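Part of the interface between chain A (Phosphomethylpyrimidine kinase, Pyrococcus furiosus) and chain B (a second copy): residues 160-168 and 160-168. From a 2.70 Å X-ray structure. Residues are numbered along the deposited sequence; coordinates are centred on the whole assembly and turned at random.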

ATOM      1  N   LEU A 160       3.048  10.020   6.234  1.00 30.01           N
ATOM      2  CA  LEU A 160       2.812   8.637   6.638  1.00 30.21           C
ATOM      3  C   LEU A 160       3.533   7.700   5.662  1.00 31.02           C
ATOM      4  O   LEU A 160       3.977   8.126   4.593  1.00 30.93           O
ATOM      5  CB  LEU A 160       1.314   8.331   6.627  1.00 29.98           C
ATOM      6  CG  LEU A 160       0.416   9.163   7.534  1.00 28.05           C
ATOM      7  CD1 LEU A 160      -1.023   8.713   7.368  1.00 27.40           C
ATOM      8  CD2 LEU A 160       0.861   9.006   8.967  1.00 26.05           C
ATOM      9  N   GLY A 161       3.627   6.424   6.016  1.00 31.16           N
ATOM     10  CA  GLY A 161       4.329   5.484   5.162  1.00 32.83           C
ATOM     11  C   GLY A 161       3.667   5.153   3.843  1.00 33.20           C
ATOM     12  O   GLY A 161       2.501   5.467   3.624  1.00 34.36           O
ATOM     13  N   ASP A 162       4.434   4.522   2.958  1.00 33.90           N
ATOM     14  CA  ASP A 162       3.952   4.099   1.643  1.00 34.29           C
ATOM     15  C   ASP A 162       4.596   2.754   1.346  1.00 33.18           C
ATOM     16  O   ASP A 162       5.493   2.331   2.073  1.00 32.22           O
ATOM     17  CB  ASP A 162       4.314   5.129   0.573  1.00 35.46           C
ATOM     18  CG  ASP A 162       3.428   6.368   0.639  1.00 39.96           C
ATOM     19  OD1 ASP A 162       2.207   6.274   0.331  1.00 41.09           O
ATOM     20  OD2 ASP A 162       3.955   7.436   1.014  1.00 40.53           O
ATOM     21  N   VAL A 163       4.151   2.072   0.294  1.00 32.24           N
ATOM     22  CA  VAL A 163       4.713   0.755  -0.003  1.00 30.60           C
ATOM     23  C   VAL A 163       6.237   0.800  -0.066  1.00 29.95           C
ATOM     24  O   VAL A 163       6.823   1.590  -0.802  1.00 28.32           O
ATOM     25  CB  VAL A 163       4.142   0.168  -1.320  1.00 29.47           C
ATOM     26  CG1 VAL A 163       4.687  -1.245  -1.546  1.00 26.83           C
ATOM     27  CG2 VAL A 163       2.622   0.130  -1.248  1.00 29.31           C
ATOM     28  N   GLY A 164       6.865  -0.048   0.741  1.00 30.38           N
ATOM     29  CA  GLY A 164       8.311  -0.107   0.795  1.00 30.96           C
ATOM     30  C   GLY A 164       8.970   1.093   1.459  1.00 32.28           C
ATOM     31  O   GLY A 164      10.187   1.096   1.627  1.00 32.83           O
ATOM     32  N   LYS A 165       8.196   2.107   1.850  1.00 32.99           N
ATOM     33  CA  LYS A 165       8.781   3.302   2.467  1.00 34.59           C
ATOM     34  C   LYS A 165       8.145   3.669   3.798  1.00 33.91           C
ATOM     35  O   LYS A 165       6.922   3.735   3.921  1.00 34.79           O
ATOM     36  CB  LYS A 165       8.665   4.501   1.513  1.00 37.34           C
ATOM     37  CG  LYS A 165       9.184   4.247   0.102  1.00 40.56           C
ATOM     38  CD  LYS A 165       8.907   5.439  -0.803  1.00 44.40           C
ATOM     39  CE  LYS A 165       8.906   5.061  -2.299  1.00 47.48           C
ATOM     40  NZ  LYS A 165      10.247   4.683  -2.860  1.00 50.87           N
ATOM     41  N   GLU A 166       8.977   3.938   4.795  1.00 32.90           N
ATOM     42  CA  GLU A 166       8.461   4.291   6.106  1.00 33.44           C
ATOM     43  C   GLU A 166       8.119   5.757   6.276  1.00 31.20           C
ATOM     44  O   GLU A 166       8.578   6.611   5.524  1.00 30.55           O
ATOM     45  CB  GLU A 166       9.447   3.869   7.188  1.00 36.47           C
ATOM     46  CG  GLU A 166      10.886   3.906   6.756  1.00 41.43           C
ATOM     47  CD  GLU A 166      11.771   3.143   7.718  1.00 45.23           C
ATOM     48  OE1 GLU A 166      12.182   3.721   8.752  1.00 43.98           O
ATOM     49  OE2 GLU A 166      12.037   1.950   7.439  1.00 47.95           O
ATOM     50  N   PRO A 167       7.288   6.063   7.278  1.00 29.55           N
ATOM     51  CA  PRO A 167       6.874   7.437   7.559  1.00 27.86           C
ATOM     52  C   PRO A 167       7.992   8.222   8.250  1.00 26.37           C
ATOM     53  O   PRO A 167       8.839   7.651   8.919  1.00 25.06           O
ATOM     54  CB  PRO A 167       5.654   7.240   8.454  1.00 28.86           C
ATOM     55  CG  PRO A 167       6.037   6.035   9.254  1.00 28.70           C
ATOM     56  CD  PRO A 167       6.627   5.117   8.197  1.00 28.81           C
HETATM   57  N   MSE A 168       7.981   9.535   8.086  1.00 26.27           N
HETATM   58  CA  MSE A 168       8.989  10.395   8.686  1.00 26.77           C
HETATM   59  C   MSE A 168       8.413  11.692   9.202  1.00 25.46           C
HETATM   60  O   MSE A 168       7.358  12.152   8.759  1.00 24.64           O
HETATM   61  CB  MSE A 168      10.076  10.772   7.674  1.00 30.87           C
HETATM   62  CG  MSE A 168      11.215   9.802   7.543  1.00 37.97           C
HETATM   63 SE   MSE A 168      12.014   9.349   9.240  1.00 44.57          SE
HETATM   64  CE  MSE A 168      12.045   7.430   8.963  1.00 41.89           C
TER
ATOM     65  N   LEU B 160       8.551  -8.650  -0.785  1.00 30.01           N
ATOM     66  CA  LEU B 160       8.447  -7.307  -1.348  1.00 30.21           C
ATOM     67  C   LEU B 160       7.972  -6.342  -0.257  1.00 31.02           C
ATOM     68  O   LEU B 160       7.515  -6.769   0.806  1.00 30.93           O
ATOM     69  CB  LEU B 160       7.451  -7.296  -2.509  1.00 29.98           C
ATOM     70  CG  LEU B 160       7.744  -8.199  -3.700  1.00 28.05           C
ATOM     71  CD1 LEU B 160       6.640  -8.049  -4.729  1.00 27.40           C
ATOM     72  CD2 LEU B 160       9.080  -7.832  -4.297  1.00 26.05           C
ATOM     73  N   GLY B 161       8.055  -5.045  -0.528  1.00 31.16           N
ATOM     74  CA  GLY B 161       7.661  -4.068   0.471  1.00 32.83           C
ATOM     75  C   GLY B 161       6.184  -3.990   0.785  1.00 33.20           C
ATOM     76  O   GLY B 161       5.354  -4.539   0.066  1.00 34.36           O
ATOM     77  N   ASP B 162       5.865  -3.306   1.880  1.00 33.90           N
ATOM     78  CA  ASP B 162       4.484  -3.102   2.320  1.00 34.29           C
ATOM     79  C   ASP B 162       4.400  -1.692   2.881  1.00 33.18           C
ATOM     80  O   ASP B 162       5.429  -1.042   3.058  1.00 32.22           O
ATOM     81  CB  ASP B 162       4.091  -4.136   3.376  1.00 35.46           C
ATOM     82  CG  ASP B 162       3.829  -5.511   2.770  1.00 39.96           C
ATOM     83  OD1 ASP B 162       2.820  -5.680   2.031  1.00 41.09           O
ATOM     84  OD2 ASP B 162       4.645  -6.420   3.026  1.00 40.53           O
ATOM     85  N   VAL B 163       3.193  -1.205   3.156  1.00 32.24           N
ATOM     86  CA  VAL B 163       3.063   0.163   3.656  1.00 30.60           C
ATOM     87  C   VAL B 163       3.969   0.405   4.861  1.00 29.95           C
ATOM     88  O   VAL B 163       3.923  -0.321   5.850  1.00 28.32           O
ATOM     89  CB  VAL B 163       1.596   0.509   4.015  1.00 29.47           C
ATOM     90  CG1 VAL B 163       1.490   1.974   4.449  1.00 26.83           C
ATOM     91  CG2 VAL B 163       0.701   0.262   2.809  1.00 29.31           C
ATOM     92  N   GLY B 164       4.810   1.426   4.744  1.00 30.38           N
ATOM     93  CA  GLY B 164       5.736   1.765   5.804  1.00 30.96           C
ATOM     94  C   GLY B 164       6.880   0.779   5.987  1.00 32.28           C
ATOM     95  O   GLY B 164       7.762   1.023   6.805  1.00 32.83           O
ATOM     96  N   LYS B 165       6.891  -0.325   5.238  1.00 32.99           N
ATOM     97  CA  LYS B 165       7.953  -1.326   5.395  1.00 34.59           C
ATOM     98  C   LYS B 165       8.641  -1.687   4.088  1.00 33.91           C
ATOM     99  O   LYS B 165       7.989  -1.974   3.084  1.00 34.79           O
ATOM    100  CB  LYS B 165       7.384  -2.606   6.026  1.00 37.34           C
ATOM    101  CG  LYS B 165       6.583  -2.385   7.306  1.00 40.56           C
ATOM    102  CD  LYS B 165       5.951  -3.685   7.783  1.00 44.40           C
ATOM    103  CE  LYS B 165       4.739  -3.450   8.710  1.00 47.48           C
ATOM    104  NZ  LYS B 165       5.071  -2.874  10.057  1.00 50.87           N
ATOM    105  N   GLU B 166       9.967  -1.701   4.105  1.00 32.90           N
ATOM    106  CA  GLU B 166      10.712  -2.027   2.902  1.00 33.44           C
ATOM    107  C   GLU B 166      10.910  -3.510   2.664  1.00 31.20           C
ATOM    108  O   GLU B 166      10.786  -4.324   3.573  1.00 30.55           O
ATOM    109  CB  GLU B 166      12.066  -1.329   2.919  1.00 36.47           C
ATOM    110  CG  GLU B 166      12.637  -1.129   4.295  1.00 41.43           C
ATOM    111  CD  GLU B 166      13.772  -0.127   4.282  1.00 45.23           C
ATOM    112  OE1 GLU B 166      14.923  -0.521   3.982  1.00 43.98           O
ATOM    113  OE2 GLU B 166      13.496   1.065   4.556  1.00 47.95           O
ATOM    114  N   PRO B 167      11.216  -3.878   1.415  1.00 29.55           N
ATOM    115  CA  PRO B 167      11.436  -5.275   1.043  1.00 27.86           C
ATOM    116  C   PRO B 167      12.806  -5.766   1.521  1.00 26.37           C
ATOM    117  O   PRO B 167      13.731  -4.986   1.684  1.00 25.06           O
ATOM    118  CB  PRO B 167      11.323  -5.235  -0.479  1.00 28.86           C
ATOM    119  CG  PRO B 167      11.939  -3.912  -0.809  1.00 28.70           C
ATOM    120  CD  PRO B 167      11.325  -2.997   0.237  1.00 28.81           C
HETATM  121  N   MSE B 168      12.925  -7.066   1.736  1.00 26.27           N
HETATM  122  CA  MSE B 168      14.171  -7.660   2.194  1.00 26.77           C
HETATM  123  C   MSE B 168      14.454  -8.992   1.541  1.00 25.46           C
HETATM  124  O   MSE B 168      13.552  -9.683   1.064  1.00 24.64           O
HETATM  125  CB  MSE B 168      14.146  -7.912   3.706  1.00 30.87           C
HETATM  126  CG  MSE B 168      14.567  -6.758   4.570  1.00 37.97           C
HETATM  127 SE   MSE B 168      16.268  -6.009   4.047  1.00 44.57          SE
HETATM  128  CE  MSE B 168      15.709  -4.152   4.075  1.00 41.89           C
TER

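The two copies are related by an exact two-fold axis, so each contact described from chain A recurs with the chains exchanged. Leu160(A) is not covered by the other stretch and makes no contact with it. At Gly161(A) the lack of a side chain matters: an ideal CB would point toward chain B and lie 2.7 Å from Gly164(B) CA, a clash.

The CA-to-CB bond of Asp162(A) points away, and the contact is made by its backbone. Its O accepts a hydrogen bond from Gly164(B) N at 2.9 Å, with an N-H...O angle of 150°. The same O accepts a hydrogen bond from Lys165(A) N at 2.7 Å within the type II turn Asp162(A)–Lys165(A), so one carbonyl both closes the turn and joins the copies.

Val163(A) forms a single beta bridge with Val163(B), their CA atoms 4.1 Å apart; the CG2 atoms of these two valines approach only to 4.5 Å, a loose apolar contact. Gly164(A), whose phi of 71° favours glycine, donates a hydrogen bond from its N to Asp162(B) O at 2.9 Å and places its CA 3.0 Å from Lys165(B) O in a CA-H...O contact (143° at H).

Lys165(A) directs its CA-to-CB bond away, while its O meets Gly164(B) CA at 3.0 Å. Glu166(A) packs CB against Gly164(B) O at 3.3 Å, yet its OE2 lies 3.4 Å from Glu166(B) OE2, an approach of like charges without a hydrogen bond.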